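PDB 5HMQ: 4-hydroxyphenylpyruvate dioxygenase, which catalyses the metal-dependent dehydration of 3-dehydroshikimate to protocatechuate, a step shared by quinate and shikimate degradation. Local coordinates for residues Ile184-Ala195 with Thr232-Ile242; Leu264-Leu274 with Pro283-Pro291. All coordinates share one frame; numbering follows the deposited sequence.

Interaction 1: residues Ile184-Ala195 with Thr232-Ile242; sequences IPGDKIFFVQMA and TGYRGPLSLEI. With MG (magnesium ion), chain K.
Gln193 leaves the backbone with CG anti to its carbonyl carbon (chi1 -62°) and Glu241 with CG anti to its nitrogen (chi1 -172°); both chains then run extended and deliver their oxygens to one magnesium ion. Gln193 OE1 binds the metal at 2.0 Å and Glu241 OE1 at 2.1 Å, the amide and carboxylate planes standing 52° apart. The two oxygens are close to each other because they share the cation, whose coordination is completed by two waters, Glu136 and Asp167. One of these waters donates to Glu241 OE2, whose carboxylate also pairs with Gln63, while Gln193 NE2 is hydrogen-bonded to Glu32, a second-shell residue that helps to fix the rotation of the amide. Gln193 lies on the seventh strand of a TIM barrel and Glu241 directly follows the eighth, parallel neighbours whose C-terminal ends open on the catalytic metal site. Their backbones are joined by Ser239 N to Val192 O (2.9 Å), Met194 N to Ser239 O (2.7 Å) and the longer bond from Glu241 N to Met194 O (3.3 Å). Beside Gln193, Ser239 points to the same face of the sheet and gives its hydroxyl to Glu32 as well; Val192, Met194, Leu238 and Leu240 face the surrounding helices, with Leu238 CD1 reaching Met194 CG. Toward the N-terminal ends the Tyr234 ring lies between Ile189 CG2, 4.0 Å from its centroid, and Gly236 N on the opposite face. Its OH donates in plane to a lone pair of Pro237 O at 2.7 Å, while Val192 CG2 packs against CE2.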
loop_
_atom_site.group_PDB
_atom_site.type_symbol
_atom_site.label_atom_id
_atom_site.label_comp_id
_atom_site.label_asym_id
_atom_site.label_seq_id
_atom_site.Cartn_x
_atom_site.Cartn_y
_atom_site.Cartn_z
ATOM N N ILE C 184 5.679 19.999 -35.872
ATOM C CA ILE C 184 4.657 20.862 -35.286
ATOM C C ILE C 184 5.334 22.115 -34.743
ATOM O O ILE C 184 6.319 22.008 -33.998
ATOM C CB ILE C 184 3.877 20.131 -34.181
ATOM C CG1 ILE C 184 3.249 18.848 -34.728
ATOM C CG2 ILE C 184 2.807 21.037 -33.591
ATOM C CD1 ILE C 184 2.493 18.051 -33.687
ATOM N N PRO C 185 4.847 23.310 -35.076
ATOM C CA PRO C 185 5.424 24.531 -34.496
ATOM C C PRO C 185 5.367 24.503 -32.975
ATOM O O PRO C 185 4.336 24.174 -32.382
ATOM C CB PRO C 185 4.549 25.647 -35.078
ATOM C CG PRO C 185 4.005 25.077 -36.346
ATOM C CD PRO C 185 3.812 23.607 -36.080
ATOM N N GLY C 186 6.497 24.844 -32.351
ATOM C CA GLY C 186 6.596 24.783 -30.903
ATOM C C GLY C 186 5.486 25.520 -30.183
ATOM O O GLY C 186 5.050 25.098 -29.108
ATOM N N ASP C 187 5.013 26.629 -30.753
ATOM C CA ASP C 187 3.990 27.427 -30.092
ATOM C C ASP C 187 2.584 26.859 -30.255
ATOM O O ASP C 187 1.660 27.346 -29.593
ATOM C CB ASP C 187 4.024 28.866 -30.617
ATOM C CG ASP C 187 3.643 28.964 -32.083
ATOM O OD1 ASP C 187 3.828 27.972 -32.819
ATOM O OD2 ASP C 187 3.147 30.029 -32.501
ATOM N N LYS C 188 2.397 25.848 -31.102
ATOM C CA LYS C 188 1.103 25.188 -31.227
ATOM C C LYS C 188 0.948 24.001 -30.283
ATOM O O LYS C 188 -0.141 23.421 -30.214
ATOM C CB LYS C 188 0.867 24.738 -32.674
ATOM C CG LYS C 188 0.800 25.886 -33.675
ATOM C CD LYS C 188 -0.126 27.009 -33.203
ATOM C CE LYS C 188 -1.579 26.556 -33.115
ATOM N NZ LYS C 188 -2.464 27.618 -32.567
ATOM N N ILE C 189 2.004 23.621 -29.573
ATOM C CA ILE C 189 1.919 22.625 -28.513
ATOM C C ILE C 189 1.676 23.372 -27.209
ATOM O O ILE C 189 2.493 24.206 -26.804
ATOM C CB ILE C 189 3.199 21.778 -28.437
ATOM C CG1 ILE C 189 3.435 21.043 -29.757
ATOM C CG2 ILE C 189 3.123 20.794 -27.284
ATOM C CD1 ILE C 189 4.798 20.383 -29.853
ATOM N N PHE C 190 0.543 23.096 -26.561
ATOM C CA PHE C 190 0.164 23.826 -25.358
ATOM C C PHE C 190 0.522 23.114 -24.061
ATOM O O PHE C 190 0.663 23.784 -23.032
ATOM C CB PHE C 190 -1.342 24.117 -25.357
ATOM C CG PHE C 190 -1.752 25.229 -26.282
ATOM C CD1 PHE C 190 -0.816 25.879 -27.074
ATOM C CD2 PHE C 190 -3.075 25.639 -26.343
ATOM C CE1 PHE C 190 -1.196 26.908 -27.920
ATOM C CE2 PHE C 190 -3.461 26.671 -27.185
ATOM C CZ PHE C 190 -2.521 27.304 -27.977
ATOM N N PHE C 191 0.685 21.795 -24.076
ATOM C CA PHE C 191 0.859 21.069 -22.826
ATOM C C PHE C 191 1.380 19.673 -23.129
ATOM O O PHE C 191 1.039 19.081 -24.157
ATOM C CB PHE C 191 -0.462 20.984 -22.051
ATOM C CG PHE C 191 -0.290 20.933 -20.563
ATOM C CD1 PHE C 191 -0.140 22.100 -19.833
ATOM C CD2 PHE C 191 -0.274 19.723 -19.894
ATOM C CE1 PHE C 191 0.017 22.062 -18.463
ATOM C CE2 PHE C 191 -0.119 19.677 -18.524
ATOM C CZ PHE C 191 0.031 20.848 -17.806
ATOM N N VAL C 192 2.199 19.151 -22.220
ATOM C CA VAL C 192 2.791 17.825 -22.358
ATOM C C VAL C 192 2.563 17.065 -21.061
ATOM O O VAL C 192 2.965 17.530 -19.987
ATOM C CB VAL C 192 4.292 17.890 -22.688
ATOM C CG1 VAL C 192 4.904 16.492 -22.661
ATOM C CG2 VAL C 192 4.515 18.544 -24.042
ATOM N N GLN C 193 1.920 15.905 -21.159
ATOM C CA GLN C 193 1.700 15.012 -20.028
ATOM C C GLN C 193 2.577 13.781 -20.203
ATOM O O GLN C 193 2.455 13.068 -21.205
ATOM C CB GLN C 193 0.234 14.598 -19.922
ATOM C CG GLN C 193 -0.742 15.731 -19.681
ATOM C CD GLN C 193 -2.174 15.242 -19.664
ATOM O OE1 GLN C 193 -2.529 14.322 -20.400
ATOM N NE2 GLN C 193 -3.003 15.845 -18.817
HETATM N N MSE C 194 3.454 13.534 -19.237
HETATM C CA MSE C 194 4.258 12.319 -19.253
HETATM C C MSE C 194 3.595 11.248 -18.398
HETATM O O MSE C 194 3.183 11.513 -17.270
HETATM C CB MSE C 194 5.677 12.592 -18.750
HETATM C CG MSE C 194 6.411 13.685 -19.507
HETATM SE SE MSE C 194 6.554 13.383 -21.431
HETATM C CE MSE C 194 7.570 11.717 -21.426
ATOM N N ALA C 195 3.485 10.039 -18.945
ATOM C CA ALA C 195 2.944 8.906 -18.203
ATOM C C ALA C 195 3.609 7.641 -18.717
ATOM O O ALA C 195 3.497 7.324 -19.905
ATOM C CB ALA C 195 1.425 8.817 -18.355
ATOM N N THR C 232 11.006 21.081 -31.328
ATOM C CA THR C 232 10.134 22.101 -31.899
ATOM C C THR C 232 10.379 23.484 -31.313
ATOM O O THR C 232 9.861 24.466 -31.855
ATOM C CB THR C 232 8.665 21.733 -31.676
ATOM O OG1 THR C 232 8.321 21.957 -30.301
ATOM C CG2 THR C 232 8.423 20.278 -32.005
ATOM N N GLY C 233 11.143 23.585 -30.228
ATOM C CA GLY C 233 11.293 24.823 -29.497
ATOM C C GLY C 233 10.368 24.958 -28.306
ATOM O O GLY C 233 10.520 25.911 -27.530
ATOM N N TYR C 234 9.413 24.040 -28.148
ATOM C CA TYR C 234 8.487 24.071 -27.020
ATOM C C TYR C 234 9.235 24.098 -25.694
ATOM O O TYR C 234 10.097 23.255 -25.430
ATOM C CB TYR C 234 7.551 22.858 -27.087
ATOM C CG TYR C 234 6.611 22.717 -25.907
ATOM C CD1 TYR C 234 5.417 23.425 -25.854
ATOM C CD2 TYR C 234 6.896 21.842 -24.868
ATOM C CE1 TYR C 234 4.551 23.289 -24.780
ATOM C CE2 TYR C 234 6.035 21.701 -23.791
ATOM C CZ TYR C 234 4.864 22.426 -23.754
ATOM O OH TYR C 234 4.004 22.286 -22.687
ATOM N N ARG C 235 8.901 25.086 -24.861
ATOM C CA ARG C 235 9.450 25.192 -23.514
ATOM C C ARG C 235 8.347 25.375 -22.479
ATOM O O ARG C 235 8.604 25.891 -21.388
ATOM C CB ARG C 235 10.465 26.335 -23.425
ATOM C CG ARG C 235 11.641 26.196 -24.384
ATOM C CD ARG C 235 12.506 24.998 -24.022
ATOM N NE ARG C 235 13.660 24.854 -24.906
ATOM C CZ ARG C 235 13.664 24.137 -26.026
ATOM N NH1 ARG C 235 12.572 23.489 -26.408
ATOM N NH2 ARG C 235 14.763 24.063 -26.764
ATOM N N GLY C 236 7.126 24.952 -22.799
ATOM C CA GLY C 236 6.003 25.087 -21.904
ATOM C C GLY C 236 6.029 24.071 -20.783
ATOM O O GLY C 236 7.057 23.450 -20.497
ATOM N N PRO C 237 4.888 23.880 -20.125
ATOM C CA PRO C 237 4.853 22.999 -18.952
ATOM C C PRO C 237 5.166 21.552 -19.311
ATOM O O PRO C 237 4.789 21.055 -20.375
ATOM C CB PRO C 237 3.416 23.150 -18.437
ATOM C CG PRO C 237 2.924 24.434 -19.025
ATOM C CD PRO C 237 3.592 24.535 -20.361
ATOM N N LEU C 238 5.876 20.884 -18.398
ATOM C CA LEU C 238 6.146 19.448 -18.466
ATOM C C LEU C 238 5.484 18.788 -17.265
ATOM O O LEU C 238 5.878 19.045 -16.124
ATOM C CB LEU C 238 7.646 19.162 -18.474
ATOM C CG LEU C 238 8.028 17.683 -18.517
ATOM C CD1 LEU C 238 7.714 17.060 -19.869
ATOM C CD2 LEU C 238 9.485 17.492 -18.130
ATOM N N SER C 239 4.502 17.922 -17.516
ATOM C CA SER C 239 3.605 17.480 -16.459
ATOM C C SER C 239 3.550 15.957 -16.386
ATOM O O SER C 239 4.143 15.238 -17.198
ATOM C CB SER C 239 2.196 18.044 -16.657
ATOM O OG SER C 239 1.409 17.850 -15.492
ATOM N N LEU C 240 2.814 15.481 -15.383
ATOM C CA LEU C 240 2.643 14.066 -15.083
ATOM C C LEU C 240 1.159 13.788 -14.905
ATOM O O LEU C 240 0.473 14.531 -14.196
ATOM C CB LEU C 240 3.397 13.673 -13.811
ATOM C CG LEU C 240 4.911 13.855 -13.818
ATOM C CD1 LEU C 240 5.437 13.788 -12.403
ATOM C CD2 LEU C 240 5.561 12.802 -14.682
ATOM N N GLU C 241 0.666 12.716 -15.521
ATOM C CA GLU C 241 -0.739 12.330 -15.376
ATOM C C GLU C 241 -0.797 10.824 -15.137
ATOM O O GLU C 241 -0.639 10.031 -16.072
ATOM C CB GLU C 241 -1.575 12.733 -16.587
ATOM C CG GLU C 241 -3.071 12.521 -16.362
ATOM C CD GLU C 241 -3.892 12.670 -17.625
ATOM O OE1 GLU C 241 -3.385 12.325 -18.714
ATOM O OE2 GLU C 241 -5.051 13.126 -17.527
ATOM N N ILE C 242 -1.031 10.444 -13.883
ATOM C CA ILE C 242 -1.298 9.070 -13.487
ATOM C C ILE C 242 -2.707 9.027 -12.921
ATOM O O ILE C 242 -3.197 10.018 -12.371
ATOM C CB ILE C 242 -0.271 8.603 -12.428
ATOM C CG1 ILE C 242 1.148 8.741 -12.964
ATOM C CG2 ILE C 242 -0.545 7.175 -11.960
ATOM C CD1 ILE C 242 1.345 8.136 -14.315
HETATM MG MG MG K . -3.795 12.752 -20.709
HETATM O O HOH W 1 -5.273 13.975 -20.052
HETATM O O HOH W 2 -5.159 11.320 -20.776
#

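Interaction 2: residues Leu264-Leu274 with Pro283-Pro291; sequences LYLEEQTRLRL and PGVLFSPPP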
loop_
_atom_site.group_PDB
_atom_site.type_symbol
_atom_site.label_atom_id
_atom_site.label_comp_id
_atom_site.label_asym_id
_atom_site.label_seq_id
_atom_site.Cartn_x
_atom_site.Cartn_y
_atom_site.Cartn_z
ATOM N N LEU C 264 12.932 14.940 -13.051
ATOM C CA LEU C 264 14.360 15.236 -13.086
ATOM C C LEU C 264 15.117 14.162 -13.857
ATOM O O LEU C 264 15.978 14.465 -14.692
ATOM C CB LEU C 264 14.902 15.363 -11.662
ATOM C CG LEU C 264 14.296 16.484 -10.814
ATOM C CD1 LEU C 264 14.951 16.535 -9.443
ATOM C CD2 LEU C 264 14.379 17.834 -11.518
ATOM N N TYR C 265 14.805 12.893 -13.585
ATOM C CA TYR C 265 15.448 11.791 -14.294
ATOM C C TYR C 265 15.081 11.800 -15.773
ATOM O O TYR C 265 15.932 11.545 -16.633
ATOM C CB TYR C 265 15.057 10.465 -13.640
ATOM C CG TYR C 265 15.687 9.233 -14.253
ATOM C CD1 TYR C 265 17.055 9.009 -14.167
ATOM C CD2 TYR C 265 14.906 8.282 -14.899
ATOM C CE1 TYR C 265 17.629 7.876 -14.720
ATOM C CE2 TYR C 265 15.471 7.149 -15.454
ATOM C CZ TYR C 265 16.832 6.950 -15.362
ATOM O OH TYR C 265 17.394 5.821 -15.914
ATOM N N LEU C 266 13.817 12.101 -16.085
ATOM C CA LEU C 266 13.394 12.195 -17.479
ATOM C C LEU C 266 14.153 13.285 -18.222
ATOM O O LEU C 266 14.551 13.097 -19.378
ATOM C CB LEU C 266 11.891 12.456 -17.552
ATOM C CG LEU C 266 11.350 12.859 -18.925
ATOM C CD1 LEU C 266 11.582 11.765 -19.953
ATOM C CD2 LEU C 266 9.877 13.218 -18.843
ATOM N N GLU C 267 14.353 14.437 -17.579
ATOM C CA GLU C 267 15.049 15.537 -18.238
ATOM C C GLU C 267 16.487 15.163 -18.580
ATOM O O GLU C 267 16.961 15.455 -19.684
ATOM C CB GLU C 267 15.019 16.782 -17.352
ATOM C CG GLU C 267 13.666 17.468 -17.293
ATOM C CD GLU C 267 13.688 18.721 -16.444
ATOM O OE1 GLU C 267 14.795 19.189 -16.103
ATOM O OE2 GLU C 267 12.598 19.238 -16.122
ATOM N N GLU C 268 17.194 14.516 -17.649
ATOM C CA GLU C 268 18.573 14.123 -17.910
ATOM C C GLU C 268 18.643 13.100 -19.038
ATOM O O GLU C 268 19.453 13.229 -19.965
ATOM C CB GLU C 268 19.208 13.567 -16.636
ATOM C CG GLU C 268 20.507 12.829 -16.906
ATOM C CD GLU C 268 21.016 12.102 -15.670
ATOM O OE1 GLU C 268 20.320 11.188 -15.195
ATOM O OE2 GLU C 268 22.089 12.460 -15.168
ATOM N N GLN C 269 17.792 12.074 -18.975
ATOM C CA GLN C 269 17.776 11.065 -20.026
ATOM C C GLN C 269 17.345 11.658 -21.352
ATOM O O GLN C 269 17.827 11.232 -22.409
ATOM C CB GLN C 269 16.850 9.905 -19.649
ATOM C CG GLN C 269 17.287 9.145 -18.421
ATOM C CD GLN C 269 18.693 8.603 -18.564
ATOM O OE1 GLN C 269 19.597 8.981 -17.818
ATOM N NE2 GLN C 269 18.887 7.717 -19.530
ATOM N N THR C 270 16.450 12.643 -21.326
ATOM C CA THR C 270 16.092 13.286 -22.578
ATOM C C THR C 270 17.260 14.111 -23.102
ATOM O O THR C 270 17.610 14.003 -24.282
ATOM C CB THR C 270 14.844 14.151 -22.390
ATOM O OG1 THR C 270 13.756 13.333 -21.939
ATOM C CG2 THR C 270 14.451 14.815 -23.694
ATOM N N ARG C 271 17.964 14.821 -22.211
ATOM C CA ARG C 271 19.119 15.605 -22.642
ATOM C C ARG C 271 20.166 14.716 -23.296
ATOM O O ARG C 271 20.670 15.027 -24.381
ATOM C CB ARG C 271 19.736 16.357 -21.461
ATOM C CG ARG C 271 21.033 17.079 -21.834
ATOM C CD ARG C 271 21.611 17.894 -20.689
ATOM N NE ARG C 271 21.866 17.078 -19.505
ATOM C CZ ARG C 271 22.886 16.231 -19.389
ATOM N NH1 ARG C 271 23.750 16.083 -20.383
ATOM N NH2 ARG C 271 23.041 15.529 -18.276
ATOM N N LEU C 272 20.474 13.579 -22.670
ATOM C CA LEU C 272 21.453 12.663 -23.245
ATOM C C LEU C 272 20.990 12.148 -24.599
ATOM O O LEU C 272 21.806 11.939 -25.506
ATOM C CB LEU C 272 21.711 11.500 -22.289
ATOM C CG LEU C 272 22.378 11.851 -20.959
ATOM C CD1 LEU C 272 22.259 10.700 -19.971
ATOM C CD2 LEU C 272 23.836 12.230 -21.177
ATOM N N ARG C 273 19.682 11.931 -24.754
ATOM C CA ARG C 273 19.164 11.468 -26.035
ATOM C C ARG C 273 19.395 12.506 -27.127
ATOM O O ARG C 273 19.790 12.154 -28.244
ATOM C CB ARG C 273 17.680 11.126 -25.912
ATOM C CG ARG C 273 17.046 10.647 -27.203
ATOM C CD ARG C 273 17.475 9.222 -27.507
ATOM N NE ARG C 273 17.164 8.309 -26.410
ATOM C CZ ARG C 273 16.050 7.590 -26.327
ATOM N NH1 ARG C 273 15.135 7.672 -27.283
ATOM N NH2 ARG C 273 15.851 6.787 -25.291
ATOM N N LEU C 274 19.168 13.794 -26.827
ATOM C CA LEU C 274 19.424 14.821 -27.834
ATOM C C LEU C 274 20.906 14.933 -28.154
ATOM O O LEU C 274 21.276 15.172 -29.310
ATOM C CB LEU C 274 18.899 16.199 -27.408
ATOM C CG LEU C 274 17.425 16.607 -27.228
ATOM C CD1 LEU C 274 16.546 16.041 -28.339
ATOM C CD2 LEU C 274 16.847 16.345 -25.850
ATOM N N PRO C 283 21.835 25.013 -22.880
ATOM C CA PRO C 283 22.048 24.647 -21.476
ATOM C C PRO C 283 21.070 25.375 -20.565
ATOM O O PRO C 283 20.501 26.411 -20.915
ATOM C CB PRO C 283 23.496 25.075 -21.198
ATOM C CG PRO C 283 23.855 26.023 -22.283
ATOM C CD PRO C 283 22.972 25.749 -23.459
ATOM N N GLY C 284 20.873 24.806 -19.378
ATOM C CA GLY C 284 20.023 25.401 -18.370
ATOM C C GLY C 284 18.558 25.032 -18.443
ATOM O O GLY C 284 17.780 25.496 -17.600
ATOM N N VAL C 285 18.150 24.216 -19.415
ATOM C CA VAL C 285 16.755 23.800 -19.521
ATOM C C VAL C 285 16.554 22.473 -18.803
ATOM O O VAL C 285 15.722 22.364 -17.896
ATOM C CB VAL C 285 16.307 23.692 -20.989
ATOM C CG1 VAL C 285 14.888 23.149 -21.067
ATOM C CG2 VAL C 285 16.400 25.043 -21.677
ATOM N N LEU C 286 17.315 21.458 -19.199
ATOM C CA LEU C 286 17.130 20.101 -18.700
ATOM C C LEU C 286 18.081 19.826 -17.540
ATOM O O LEU C 286 19.272 20.143 -17.618
ATOM C CB LEU C 286 17.348 19.089 -19.824
ATOM C CG LEU C 286 16.398 19.268 -21.013
ATOM C CD1 LEU C 286 16.720 18.286 -22.126
ATOM C CD2 LEU C 286 14.946 19.134 -20.580
ATOM N N PHE C 287 17.536 19.252 -16.465
ATOM C CA PHE C 287 18.321 18.839 -15.306
ATOM C C PHE C 287 19.574 18.088 -15.740
ATOM O O PHE C 287 19.507 17.154 -16.544
ATOM C CB PHE C 287 17.456 17.959 -14.397
ATOM C CG PHE C 287 18.005 17.770 -13.007
ATOM C CD1 PHE C 287 18.208 18.855 -12.169
ATOM C CD2 PHE C 287 18.291 16.500 -12.527
ATOM C CE1 PHE C 287 18.700 18.680 -10.886
ATOM C CE2 PHE C 287 18.784 16.317 -11.246
ATOM C CZ PHE C 287 18.989 17.410 -10.424
ATOM N N SER C 288 20.723 18.519 -15.225
ATOM C CA SER C 288 22.024 17.959 -15.598
ATOM C C SER C 288 22.811 17.669 -14.328
ATOM O O SER C 288 23.731 18.414 -13.966
ATOM C CB SER C 288 22.787 18.898 -16.536
ATOM O OG SER C 288 22.907 20.196 -15.985
ATOM N N PRO C 289 22.473 16.594 -13.622
ATOM C CA PRO C 289 23.177 16.264 -12.382
ATOM C C PRO C 289 24.506 15.595 -12.682
ATOM O O PRO C 289 24.786 15.254 -13.842
ATOM C CB PRO C 289 22.205 15.301 -11.685
ATOM C CG PRO C 289 21.546 14.593 -12.817
ATOM C CD PRO C 289 21.431 15.601 -13.942
ATOM N N PRO C 290 25.360 15.405 -11.679
ATOM C CA PRO C 290 26.613 14.674 -11.901
ATOM C C PRO C 290 26.340 13.267 -12.396
ATOM O O PRO C 290 25.419 12.596 -11.903
ATOM C CB PRO C 290 27.267 14.652 -10.510
ATOM C CG PRO C 290 26.643 15.780 -9.770
ATOM C CD PRO C 290 25.248 15.902 -10.294
ATOM N N PRO C 291 27.093 12.797 -13.390
ATOM C CA PRO C 291 26.954 11.400 -13.817
ATOM C C PRO C 291 27.246 10.447 -12.669
ATOM O O PRO C 291 28.003 10.761 -11.747
ATOM C CB PRO C 291 27.995 11.263 -14.935
ATOM C CG PRO C 291 28.197 12.658 -15.433
ATOM C CD PRO C 291 28.059 13.534 -14.222
HETATM O O HOH W 3 12.883 21.606 -17.482
#
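Leu264 meets Phe287 first: its CD2 methyl sits over one face of the ring, 4.1 Å from the centroid, and its CB lies against CD2 of the same ring. The opposite face of that ring is turned to Pro289 N, and Phe384 makes an edge-to-face contact with it. One turn on, Glu267 extends beyond CG toward the passing chain, and its OE1 accepts from Phe287 N at 2.8 Å through the anti lone pair, with an N-H...O angle of 164°. Its other oxygen, OE2, pairs with Arg5 and takes a weak bond from a water that also donates to Val285 O, leaving both carboxylate oxygens engaged. The helix is the last of the TIM barrel, and the irregular chain 283-291 crosses it on the way to the first strand of the C-terminal dioxygenase-like domain. Glu268 follows with CG anti to its nitrogen (chi1 166°), which lays the carboxylate beside the Pro289 ring, OE2 being 3.2 Å from CG; that oxygen is salt-bridged to Arg380 of the next domain. Beyond it, Arg271 packs its CB 3.6 Å from Leu286 CD1. A bend at chi3 (57°) brings its NE beside Ser288 CB, where this buried nitrogen finds no partner, while NH1 pairs with Glu275. Leu274 CD2 closes the row, 4.2 Å from Leu286 CD1.

Overall arrangement
Interaction 1 ends where the barrel's eighth strand gives way to the loop leading into helix 252-276, and interaction 2 begins on that helix, their centres lying about 16 Å apart. The two meet directly on the outside of the barrel wall: Met194 CG is 3.6 Å from Leu266 CD2, and Leu238 CD2 is 4.1 Å from Glu267 OE2. In the loops that open segments 232-242 and 283-291, Arg235 CD lies 4.2 Å from Val285 CG1. Gln193 on strand 189-194 and Glu241 just beyond strand 238-240 reach the catalytic magnesium, while the opposite face of the strands packs against the helix of interaction 2, which lies away from both metal sites, at the passage to the C-terminal domain.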